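Long-range contacts in DHHA1 domain protein (Clostridium perfringens, PDB 3KEW), which is of unconfirmed function but probably deacylates mischarged tRNA, like the zinc-dependent editing domains of alanyl-tRNA synthetases: residues 35-40 and 68-73; 156-161 and 183-188; 170-175 and 189-194. One frame throughout, in Å; residues are numbered along the deposited sequence.

Interaction 1: 35-40 and 68-73; sequences DQTAFF and VYHVLE
Thr37 and His70 reach toward each other tip to tip. Thr37 OG1 and His70 NE2 are 2.7 Å apart and hydrogen-bonded; either could be the donor. The hydroxyl lies at the edge of the imidazole, in its plane. Thr37 holds OG1 anti to its backbone N (chi1 -168°), beside the carbonyl carbon. The same oxygen accepts from the backbone N of Phe39 at 3.1 Å. That second bond closes an ST turn. The turn lies just past strand 36-37, and Phe39 at its end also meets the imidazole.

Phe39 and His70 form an offset edge-to-face pair. The edge of His70 is directed at the face of Phe39, with the planes at 87° and the ring centroids 5.1 Å apart. His70 CD2 comes to 3.6 Å from Phe39 CG. Phe39 CB also touches the imidazole edge, 3.5 Å from His70 NE2. One histidine edge therefore meets both a hydroxyl and an aromatic ring. His70 ND1 has a weak hydrogen bond to Val32 O, so both ring nitrogens have partners.

Val68 adds the apolar part. Its CB lies 3.9 Å from Thr37 CG2, and the two side chains cross obliquely. Val68 CG1 packs on Phe39 O at 3.7 Å. All four touching residues are buried.

The backbones do not pair here. Thr37 instead bonds through its backbone to Thr4 and Leu6, where strand 36-37 runs parallel to strand 4-5. The contact joins that short strand and its ST turn to strand 67-72 of the closed, six-stranded antiparallel beta barrel.

Interaction 2: 156-161 and 183-188; sequences VKSYAP and RIVEIV
Tyr159 and Glu186 meet on one face of a three-stranded antiparallel sheet, in which strand 156-159 pairs with the central strand 184-187. Lys157 with Glu186 and Tyr159 with Ile184 are the hydrogen-bonded pairs, with two backbone bonds each. Ser158 with Val185 is the non-hydrogen-bonded pair between them, and Val156 with Ile187 is another at the end.

Glu186 can be followed outward. Its CB stands 3.9 Å from Lys157 O. CG is anti to the backbone N (chi1 178°) and packs on Asp191 O of the next strand. Beyond CG the chain is extended, and CD comes near Lys157 CE and Tyr159 OH. At the tip, OE1 accepts a hydrogen bond from Tyr159 OH at 2.8 Å, met on the anti side and 32° out of the carboxylate plane. OE1 also accepts from a water at 2.7 Å. Lys157 lies beside Glu186, pointing the same way, and its NZ donates to that water at 3.1 Å. The lysine and the carboxylate are thus linked through water, their charges being too far apart for a salt bridge.

Tyr159 lays its ring over Ile184. Ile184 CB stands over the ring face, offset toward the rim, a CH-pi contact of 4.2 Å to the centroid. Pro161 CG reaches Ile184 CG1 at 3.7 Å, crossing it at about a right angle.

The opposite face of the sheet carries Val156, Ser158, Val185 and Ile187. Val156 and Ile187 pack on Leu99 of helix 88-112. Val185 lies beside Cys195, a zinc ligand, with its side chain about 6 Å from the metal. Across the strands on this face, Val156 CG1 touches Val185 CG1 at 3.9 Å.

Interaction 3: 170-175 and 189-194; sequences KTRRAL and GLDLNA
Arg172 is straight through chi2 and bends at chi3 (-78°), which turns NE out of the line of the chain. NH1, at the end of the side chain, meets Asp191 OD1. Asp191 begins strand 191-194, an outermost strand of the three-stranded antiparallel sheet. Arg172 belongs to the long irregular loop between the other two strands.

NH1 and OD1 are 3.2 Å apart in a hydrogen-bonded salt bridge. It uses the syn lone pair of OD1, and the guanidinium and carboxylate planes are nearly coplanar, 22° apart. Arg172 also makes a cation-pi contact with Tyr109 of helix 88-112. The other aspartate oxygen has a partner within the strand: Asn193 ND2 donates to Asp191 OD2 at 2.6 Å, from above the carboxylate plane.

Leu192 turns toward the loop. Its two methyls sit against a backbone oxygen, with Leu192 CD1 3.6 Å from Lys170 O. Leu175 CD2 packs on Ala194 CB at 4.0 Å.

Within the loop, Thr171 OG1 donates to Arg173 O at 2.9 Å. A water bridges the two segments, donating to Thr171 OG1 at 3.1 Å and to Asn193 OD1 at 2.8 Å.

How the interactions relate
From the N terminus, interaction 1 comes first. It closes the loop from strand 36-37, which lies outside the barrel sheet, to strand 67-72 of the barrel. It is closed before interactions 2 and 3 open, and its centre is about 24 Å and 31 Å from their centres. These two cross: 170-175 lies in the loop that interaction 2 closes, and its partner 189-194 lies beyond 183-188. Strand 184-187 is the shared middle of the sheet. It pairs with 156-159 on one side and with 191-194 on the other, where Val185 N and Asn193 O lie 2.9 Å apart. Interaction 3 joins the long loop to edge strand 191-194, whose Ala194 side chain is about 8 Å from the zinc ion.

Interaction 1: 35-40 and 68-73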
loop_
_atom_site.group_PDB
_atom_site.type_symbol
_atom_site.label_atom_id
_atom_site.label_comp_id
_atom_site.label_asym_id
_atom_site.label_seq_id
_atom_site.Cartn_x
_atom_site.Cartn_y
_atom_site.Cartn_z
ATOM N N ASP A 35 -13.878 0.538 17.497
ATOM C CA ASP A 35 -13.453 1.835 18.036
ATOM C C ASP A 35 -12.131 2.292 17.408
ATOM O O ASP A 35 -11.958 3.472 17.086
ATOM C CB ASP A 35 -13.387 1.814 19.579
ATOM C CG ASP A 35 -12.261 0.921 20.139
ATOM O OD1 ASP A 35 -11.471 1.429 20.961
ATOM O OD2 ASP A 35 -12.158 -0.272 19.777
ATOM N N GLN A 36 -11.224 1.333 17.218
ATOM C CA GLN A 36 -9.939 1.542 16.543
ATOM C C GLN A 36 -9.617 0.315 15.704
ATOM O O GLN A 36 -9.901 -0.810 16.111
ATOM C CB GLN A 36 -8.816 1.827 17.555
ATOM C CG GLN A 36 -8.430 0.689 18.500
ATOM C CD GLN A 36 -7.445 1.128 19.569
ATOM O OE1 GLN A 36 -6.823 2.188 19.468
ATOM N NE2 GLN A 36 -7.306 0.317 20.606
ATOM N N THR A 37 -9.043 0.525 14.526
ATOM C CA THR A 37 -8.694 -0.613 13.678
ATOM C C THR A 37 -7.348 -0.463 12.965
ATOM O O THR A 37 -6.957 0.632 12.552
ATOM C CB THR A 37 -9.851 -1.007 12.707
ATOM O OG1 THR A 37 -9.566 -2.274 12.104
ATOM C CG2 THR A 37 -10.084 0.055 11.630
ATOM N N ALA A 38 -6.639 -1.577 12.865
ATOM C CA ALA A 38 -5.430 -1.668 12.056
ATOM C C ALA A 38 -5.710 -2.430 10.757
ATOM O O ALA A 38 -4.791 -2.706 9.992
ATOM C CB ALA A 38 -4.300 -2.347 12.854
ATOM N N PHE A 39 -6.978 -2.781 10.518
ATOM C CA PHE A 39 -7.378 -3.433 9.265
ATOM C C PHE A 39 -7.521 -2.376 8.170
ATOM O O PHE A 39 -8.400 -1.507 8.247
ATOM C CB PHE A 39 -8.685 -4.234 9.423
ATOM C CG PHE A 39 -8.556 -5.477 10.286
ATOM C CD1 PHE A 39 -8.304 -6.722 9.707
ATOM C CD2 PHE A 39 -8.696 -5.407 11.669
ATOM C CE1 PHE A 39 -8.159 -7.869 10.493
ATOM C CE2 PHE A 39 -8.574 -6.553 12.467
ATOM C CZ PHE A 39 -8.297 -7.787 11.876
ATOM N N PHE A 40 -6.635 -2.442 7.170
ATOM C CA PHE A 40 -6.692 -1.576 5.985
ATOM C C PHE A 40 -7.879 -2.045 5.150
ATOM O O PHE A 40 -8.014 -3.257 4.916
ATOM C CB PHE A 40 -5.384 -1.714 5.189
ATOM C CG PHE A 40 -5.195 -0.692 4.085
ATOM C CD1 PHE A 40 -4.788 -1.100 2.810
ATOM C CD2 PHE A 40 -5.382 0.669 4.320
ATOM C CE1 PHE A 40 -4.581 -0.168 1.784
ATOM C CE2 PHE A 40 -5.185 1.608 3.304
ATOM C CZ PHE A 40 -4.772 1.190 2.031
ATOM N N VAL A 68 -14.622 2.137 8.712
ATOM C CA VAL A 68 -14.073 0.856 8.316
ATOM C C VAL A 68 -14.921 -0.288 8.891
ATOM O O VAL A 68 -15.027 -0.445 10.111
ATOM C CB VAL A 68 -12.575 0.725 8.748
ATOM C CG1 VAL A 68 -12.015 -0.613 8.334
ATOM C CG2 VAL A 68 -11.730 1.849 8.155
ATOM N N TYR A 69 -15.506 -1.083 7.998
ATOM C CA TYR A 69 -16.369 -2.203 8.373
ATOM C C TYR A 69 -15.710 -3.554 8.161
ATOM O O TYR A 69 -15.118 -3.805 7.119
ATOM C CB TYR A 69 -17.673 -2.167 7.577
ATOM C CG TYR A 69 -18.541 -0.962 7.857
ATOM C CD1 TYR A 69 -18.417 0.198 7.098
ATOM C CD2 TYR A 69 -19.483 -0.981 8.882
ATOM C CE1 TYR A 69 -19.206 1.310 7.350
ATOM C CE2 TYR A 69 -20.285 0.133 9.144
ATOM C CZ TYR A 69 -20.141 1.272 8.369
ATOM O OH TYR A 69 -20.921 2.382 8.616
ATOM N N HIS A 70 -15.865 -4.435 9.139
ATOM C CA HIS A 70 -15.248 -5.750 9.123
ATOM C C HIS A 70 -16.333 -6.809 8.980
ATOM O O HIS A 70 -17.259 -6.877 9.792
ATOM C CB HIS A 70 -14.448 -5.978 10.417
ATOM C CG HIS A 70 -13.466 -4.885 10.724
ATOM N ND1 HIS A 70 -13.852 -3.611 11.085
ATOM C CD2 HIS A 70 -12.111 -4.877 10.718
ATOM C CE1 HIS A 70 -12.779 -2.864 11.282
ATOM N NE2 HIS A 70 -11.710 -3.610 11.069
ATOM N N VAL A 71 -16.216 -7.630 7.939
ATOM C CA VAL A 71 -17.171 -8.704 7.695
ATOM C C VAL A 71 -16.699 -9.973 8.406
ATOM O O VAL A 71 -15.682 -10.565 8.043
ATOM C CB VAL A 71 -17.404 -8.928 6.175
ATOM C CG1 VAL A 71 -18.348 -10.094 5.933
ATOM C CG2 VAL A 71 -17.963 -7.665 5.536
ATOM N N LEU A 72 -17.435 -10.364 9.443
ATOM C CA LEU A 72 -17.085 -11.529 10.248
ATOM C C LEU A 72 -17.941 -12.720 9.844
ATOM O O LEU A 72 -19.136 -12.557 9.572
ATOM C CB LEU A 72 -17.278 -11.230 11.743
ATOM C CG LEU A 72 -16.528 -10.075 12.419
ATOM C CD1 LEU A 72 -16.867 -10.038 13.900
ATOM C CD2 LEU A 72 -15.025 -10.186 12.232
ATOM N N GLU A 73 -17.348 -13.916 9.815
ATOM C CA GLU A 73 -18.101 -15.106 9.389
ATOM C C GLU A 73 -19.023 -15.675 10.475
ATOM O O GLU A 73 -19.982 -16.382 10.165
ATOM C CB GLU A 73 -17.188 -16.193 8.794
ATOM C CG GLU A 73 -16.517 -17.135 9.777
ATOM C CD GLU A 73 -15.924 -18.373 9.109
ATOM O OE1 GLU A 73 -15.316 -19.200 9.822
ATOM O OE2 GLU A 73 -16.059 -18.525 7.875
#

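Interaction 2: 156-161 and 183-188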
loop_
_atom_site.group_PDB
_atom_site.type_symbol
_atom_site.label_atom_id
_atom_site.label_comp_id
_atom_site.label_asym_id
_atom_site.label_seq_id
_atom_site.Cartn_x
_atom_site.Cartn_y
_atom_site.Cartn_z
ATOM N N VAL A 156 11.418 5.791 4.075
ATOM C CA VAL A 156 10.154 6.015 3.387
ATOM C C VAL A 156 9.153 6.622 4.381
ATOM O O VAL A 156 8.653 5.932 5.264
ATOM C CB VAL A 156 9.590 4.710 2.760
ATOM C CG1 VAL A 156 8.329 5.009 1.957
ATOM C CG2 VAL A 156 10.634 4.017 1.874
ATOM N N LYS A 157 8.868 7.912 4.236
ATOM C CA LYS A 157 7.923 8.606 5.127
ATOM C C LYS A 157 6.496 8.626 4.574
ATOM O O LYS A 157 6.271 9.046 3.439
ATOM C CB LYS A 157 8.394 10.036 5.397
ATOM C CG LYS A 157 9.826 10.125 5.897
ATOM C CD LYS A 157 10.161 11.492 6.509
ATOM C CE LYS A 157 10.458 12.551 5.450
ATOM N NZ LYS A 157 11.053 13.783 6.041
ATOM N N SER A 158 5.546 8.141 5.373
ATOM C CA SER A 158 4.117 8.278 5.084
ATOM C C SER A 158 3.464 9.244 6.073
ATOM O O SER A 158 3.471 9.009 7.283
ATOM C CB SER A 158 3.405 6.923 5.137
ATOM O OG SER A 158 3.912 6.047 4.153
ATOM N N TYR A 159 2.897 10.326 5.555
ATOM C CA TYR A 159 2.345 11.381 6.407
ATOM C C TYR A 159 1.170 12.124 5.765
ATOM O O TYR A 159 1.026 12.142 4.542
ATOM C CB TYR A 159 3.441 12.364 6.867
ATOM C CG TYR A 159 4.263 13.006 5.766
ATOM C CD1 TYR A 159 3.976 14.291 5.310
ATOM C CD2 TYR A 159 5.354 12.339 5.205
ATOM C CE1 TYR A 159 4.739 14.886 4.301
ATOM C CE2 TYR A 159 6.117 12.917 4.197
ATOM C CZ TYR A 159 5.809 14.191 3.751
ATOM O OH TYR A 159 6.584 14.756 2.749
ATOM N N ALA A 160 0.315 12.703 6.604
ATOM C CA ALA A 160 -0.748 13.575 6.136
ATOM C C ALA A 160 -0.362 14.988 6.538
ATOM O O ALA A 160 -0.539 15.361 7.703
ATOM C CB ALA A 160 -2.078 13.174 6.749
ATOM N N PRO A 161 0.202 15.766 5.589
ATOM C CA PRO A 161 0.658 17.125 5.884
ATOM C C PRO A 161 -0.462 18.034 6.378
ATOM O O PRO A 161 -1.594 17.955 5.895
ATOM C CB PRO A 161 1.153 17.643 4.525
ATOM C CG PRO A 161 1.403 16.462 3.713
ATOM C CD PRO A 161 0.434 15.414 4.177
ATOM N N ARG A 183 -2.662 12.386 1.730
ATOM C CA ARG A 183 -1.527 11.654 2.305
ATOM C C ARG A 183 -0.367 11.692 1.317
ATOM O O ARG A 183 -0.569 11.643 0.096
ATOM C CB ARG A 183 -1.867 10.195 2.597
ATOM C CG ARG A 183 -3.235 9.921 3.189
ATOM C CD ARG A 183 -3.161 9.551 4.638
ATOM N NE ARG A 183 -2.016 8.697 4.974
ATOM C CZ ARG A 183 -1.454 8.676 6.180
ATOM N NH1 ARG A 183 -1.938 9.450 7.142
ATOM N NH2 ARG A 183 -0.414 7.895 6.429
ATOM N N ILE A 184 0.845 11.772 1.851
ATOM C CA ILE A 184 2.059 11.793 1.044
ATOM C C ILE A 184 2.927 10.581 1.406
ATOM O O ILE A 184 3.074 10.249 2.585
ATOM C CB ILE A 184 2.838 13.121 1.262
ATOM C CG1 ILE A 184 2.052 14.329 0.714
ATOM C CG2 ILE A 184 4.247 13.057 0.683
ATOM C CD1 ILE A 184 1.910 14.404 -0.829
ATOM N N VAL A 185 3.458 9.900 0.384
ATOM C CA VAL A 185 4.492 8.883 0.572
ATOM C C VAL A 185 5.778 9.352 -0.098
ATOM O O VAL A 185 5.805 9.596 -1.311
ATOM C CB VAL A 185 4.080 7.513 0.015
ATOM C CG1 VAL A 185 5.247 6.526 0.121
ATOM C CG2 VAL A 185 2.871 6.984 0.762
ATOM N N GLU A 186 6.833 9.482 0.702
ATOM C CA GLU A 186 8.088 10.057 0.247
ATOM C C GLU A 186 9.245 9.086 0.429
ATOM O O GLU A 186 9.590 8.734 1.559
ATOM C CB GLU A 186 8.374 11.345 1.022
ATOM C CG GLU A 186 9.704 12.022 0.679
ATOM C CD GLU A 186 10.000 13.222 1.573
ATOM O OE1 GLU A 186 9.141 13.583 2.404
ATOM O OE2 GLU A 186 11.097 13.805 1.445
ATOM N N ILE A 187 9.848 8.656 -0.678
ATOM C CA ILE A 187 11.118 7.922 -0.606
ATOM C C ILE A 187 12.229 8.969 -0.491
ATOM O O ILE A 187 12.559 9.630 -1.474
ATOM C CB ILE A 187 11.334 6.989 -1.822
ATOM C CG1 ILE A 187 10.143 6.023 -1.960
ATOM C CG2 ILE A 187 12.674 6.235 -1.679
ATOM C CD1 ILE A 187 10.116 5.197 -3.241
ATOM N N VAL A 188 12.763 9.135 0.721
ATOM C CA VAL A 188 13.656 10.261 1.039
ATOM C C VAL A 188 14.881 10.309 0.127
ATOM O O VAL A 188 15.704 9.391 0.117
ATOM C CB VAL A 188 14.066 10.291 2.545
ATOM C CG1 VAL A 188 15.075 11.400 2.819
ATOM C CG2 VAL A 188 12.836 10.480 3.428
HETATM O O HOH W 1 9.352 15.548 4.200
#

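Interaction 3: 170-175 and 189-194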
loop_
_atom_site.group_PDB
_atom_site.type_symbol
_atom_site.label_atom_id
_atom_site.label_comp_id
_atom_site.label_asym_id
_atom_site.label_seq_id
_atom_site.Cartn_x
_atom_site.Cartn_y
_atom_site.Cartn_z
ATOM N N LYS A 170 6.650 19.959 -2.486
ATOM C CA LYS A 170 6.981 20.023 -3.908
ATOM C C LYS A 170 6.731 18.671 -4.563
ATOM O O LYS A 170 7.313 17.658 -4.169
ATOM C CB LYS A 170 8.432 20.479 -4.123
ATOM C CG LYS A 170 8.787 21.822 -3.476
ATOM C CD LYS A 170 7.947 22.969 -4.037
ATOM C CE LYS A 170 8.090 24.229 -3.198
ATOM N NZ LYS A 170 7.261 25.343 -3.737
ATOM N N THR A 171 5.845 18.668 -5.552
ATOM C CA THR A 171 5.487 17.456 -6.275
ATOM C C THR A 171 5.511 17.718 -7.787
ATOM O O THR A 171 5.355 18.861 -8.226
ATOM C CB THR A 171 4.122 16.888 -5.788
ATOM O OG1 THR A 171 3.679 15.854 -6.673
ATOM C CG2 THR A 171 3.060 17.976 -5.704
ATOM N N ARG A 172 5.735 16.665 -8.573
ATOM C CA ARG A 172 5.800 16.781 -10.039
ATOM C C ARG A 172 4.445 16.606 -10.724
ATOM O O ARG A 172 4.264 17.021 -11.875
ATOM C CB ARG A 172 6.790 15.773 -10.623
ATOM C CG ARG A 172 8.238 16.046 -10.301
ATOM C CD ARG A 172 9.121 15.095 -11.071
ATOM N NE ARG A 172 9.168 13.748 -10.490
ATOM C CZ ARG A 172 8.571 12.672 -11.004
ATOM N NH1 ARG A 172 8.682 11.495 -10.398
ATOM N NH2 ARG A 172 7.865 12.764 -12.122
ATOM N N ARG A 173 3.524 15.944 -10.026
ATOM C CA ARG A 173 2.136 15.821 -10.454
ATOM C C ARG A 173 1.287 16.682 -9.548
ATOM O O ARG A 173 1.539 16.749 -8.345
ATOM C CB ARG A 173 1.641 14.386 -10.351
ATOM C CG ARG A 173 2.313 13.403 -11.252
ATOM C CD ARG A 173 1.659 12.043 -11.079
ATOM N NE ARG A 173 0.409 11.933 -11.834
ATOM C CZ ARG A 173 -0.786 11.652 -11.318
ATOM N NH1 ARG A 173 -0.928 11.438 -10.019
ATOM N NH2 ARG A 173 -1.847 11.569 -12.112
ATOM N N ALA A 174 0.282 17.332 -10.128
ATOM C CA ALA A 174 -0.649 18.150 -9.360
ATOM C C ALA A 174 -1.449 17.289 -8.395
ATOM O O ALA A 174 -1.812 16.149 -8.714
ATOM C CB ALA A 174 -1.576 18.898 -10.280
ATOM N N LEU A 175 -1.699 17.846 -7.214
ATOM C CA LEU A 175 -2.393 17.139 -6.149
ATOM C C LEU A 175 -3.898 17.117 -6.425
ATOM O O LEU A 175 -4.409 18.007 -7.119
ATOM C CB LEU A 175 -2.078 17.789 -4.798
ATOM C CG LEU A 175 -0.605 17.785 -4.377
ATOM C CD1 LEU A 175 -0.361 18.791 -3.262
ATOM C CD2 LEU A 175 -0.155 16.392 -3.969
ATOM N N GLY A 189 14.958 11.379 -0.660
ATOM C CA GLY A 189 16.054 11.590 -1.598
ATOM C C GLY A 189 15.734 11.193 -3.029
ATOM O O GLY A 189 16.455 11.568 -3.961
ATOM N N LEU A 190 14.652 10.438 -3.212
ATOM C CA LEU A 190 14.297 9.925 -4.532
ATOM C C LEU A 190 12.973 10.451 -5.080
ATOM O O LEU A 190 12.941 11.020 -6.171
ATOM C CB LEU A 190 14.298 8.390 -4.538
ATOM C CG LEU A 190 13.942 7.699 -5.857
ATOM C CD1 LEU A 190 15.084 7.787 -6.872
ATOM C CD2 LEU A 190 13.564 6.254 -5.602
ATOM N N ASP A 191 11.889 10.251 -4.333
ATOM C CA ASP A 191 10.536 10.450 -4.862
ATOM C C ASP A 191 9.558 10.935 -3.783
ATOM O O ASP A 191 9.758 10.690 -2.598
ATOM C CB ASP A 191 10.035 9.136 -5.480
ATOM C CG ASP A 191 9.186 9.345 -6.728
ATOM O OD1 ASP A 191 9.405 10.329 -7.474
ATOM O OD2 ASP A 191 8.300 8.498 -6.975
ATOM N N LEU A 192 8.504 11.626 -4.212
ATOM C CA LEU A 192 7.483 12.171 -3.322
ATOM C C LEU A 192 6.181 12.226 -4.104
ATOM O O LEU A 192 6.039 13.037 -5.026
ATOM C CB LEU A 192 7.884 13.581 -2.880
ATOM C CG LEU A 192 7.183 14.348 -1.755
ATOM C CD1 LEU A 192 8.061 15.514 -1.357
ATOM C CD2 LEU A 192 5.821 14.877 -2.163
ATOM N N ASN A 193 5.280 11.351 -3.739
ATOM C CA ASN A 193 3.940 11.261 -4.440
ATOM C C ASN A 193 2.732 11.191 -3.405
ATOM O O ASN A 193 2.822 10.592 -2.370
ATOM C CB ASN A 193 3.878 10.013 -5.331
ATOM C CG ASN A 193 5.036 9.917 -6.310
ATOM O OD1 ASN A 193 4.983 10.453 -7.415
ATOM N ND2 ASN A 193 6.077 9.208 -5.911
ATOM N N ALA A 194 1.608 11.665 -3.892
ATOM C CA ALA A 194 0.394 11.523 -3.119
ATOM C C ALA A 194 -0.044 10.076 -3.263
ATOM O O ALA A 194 -0.135 9.555 -4.378
ATOM C CB ALA A 194 -0.680 12.479 -3.617
HETATM O O HOH W 2 4.210 13.075 -7.955
#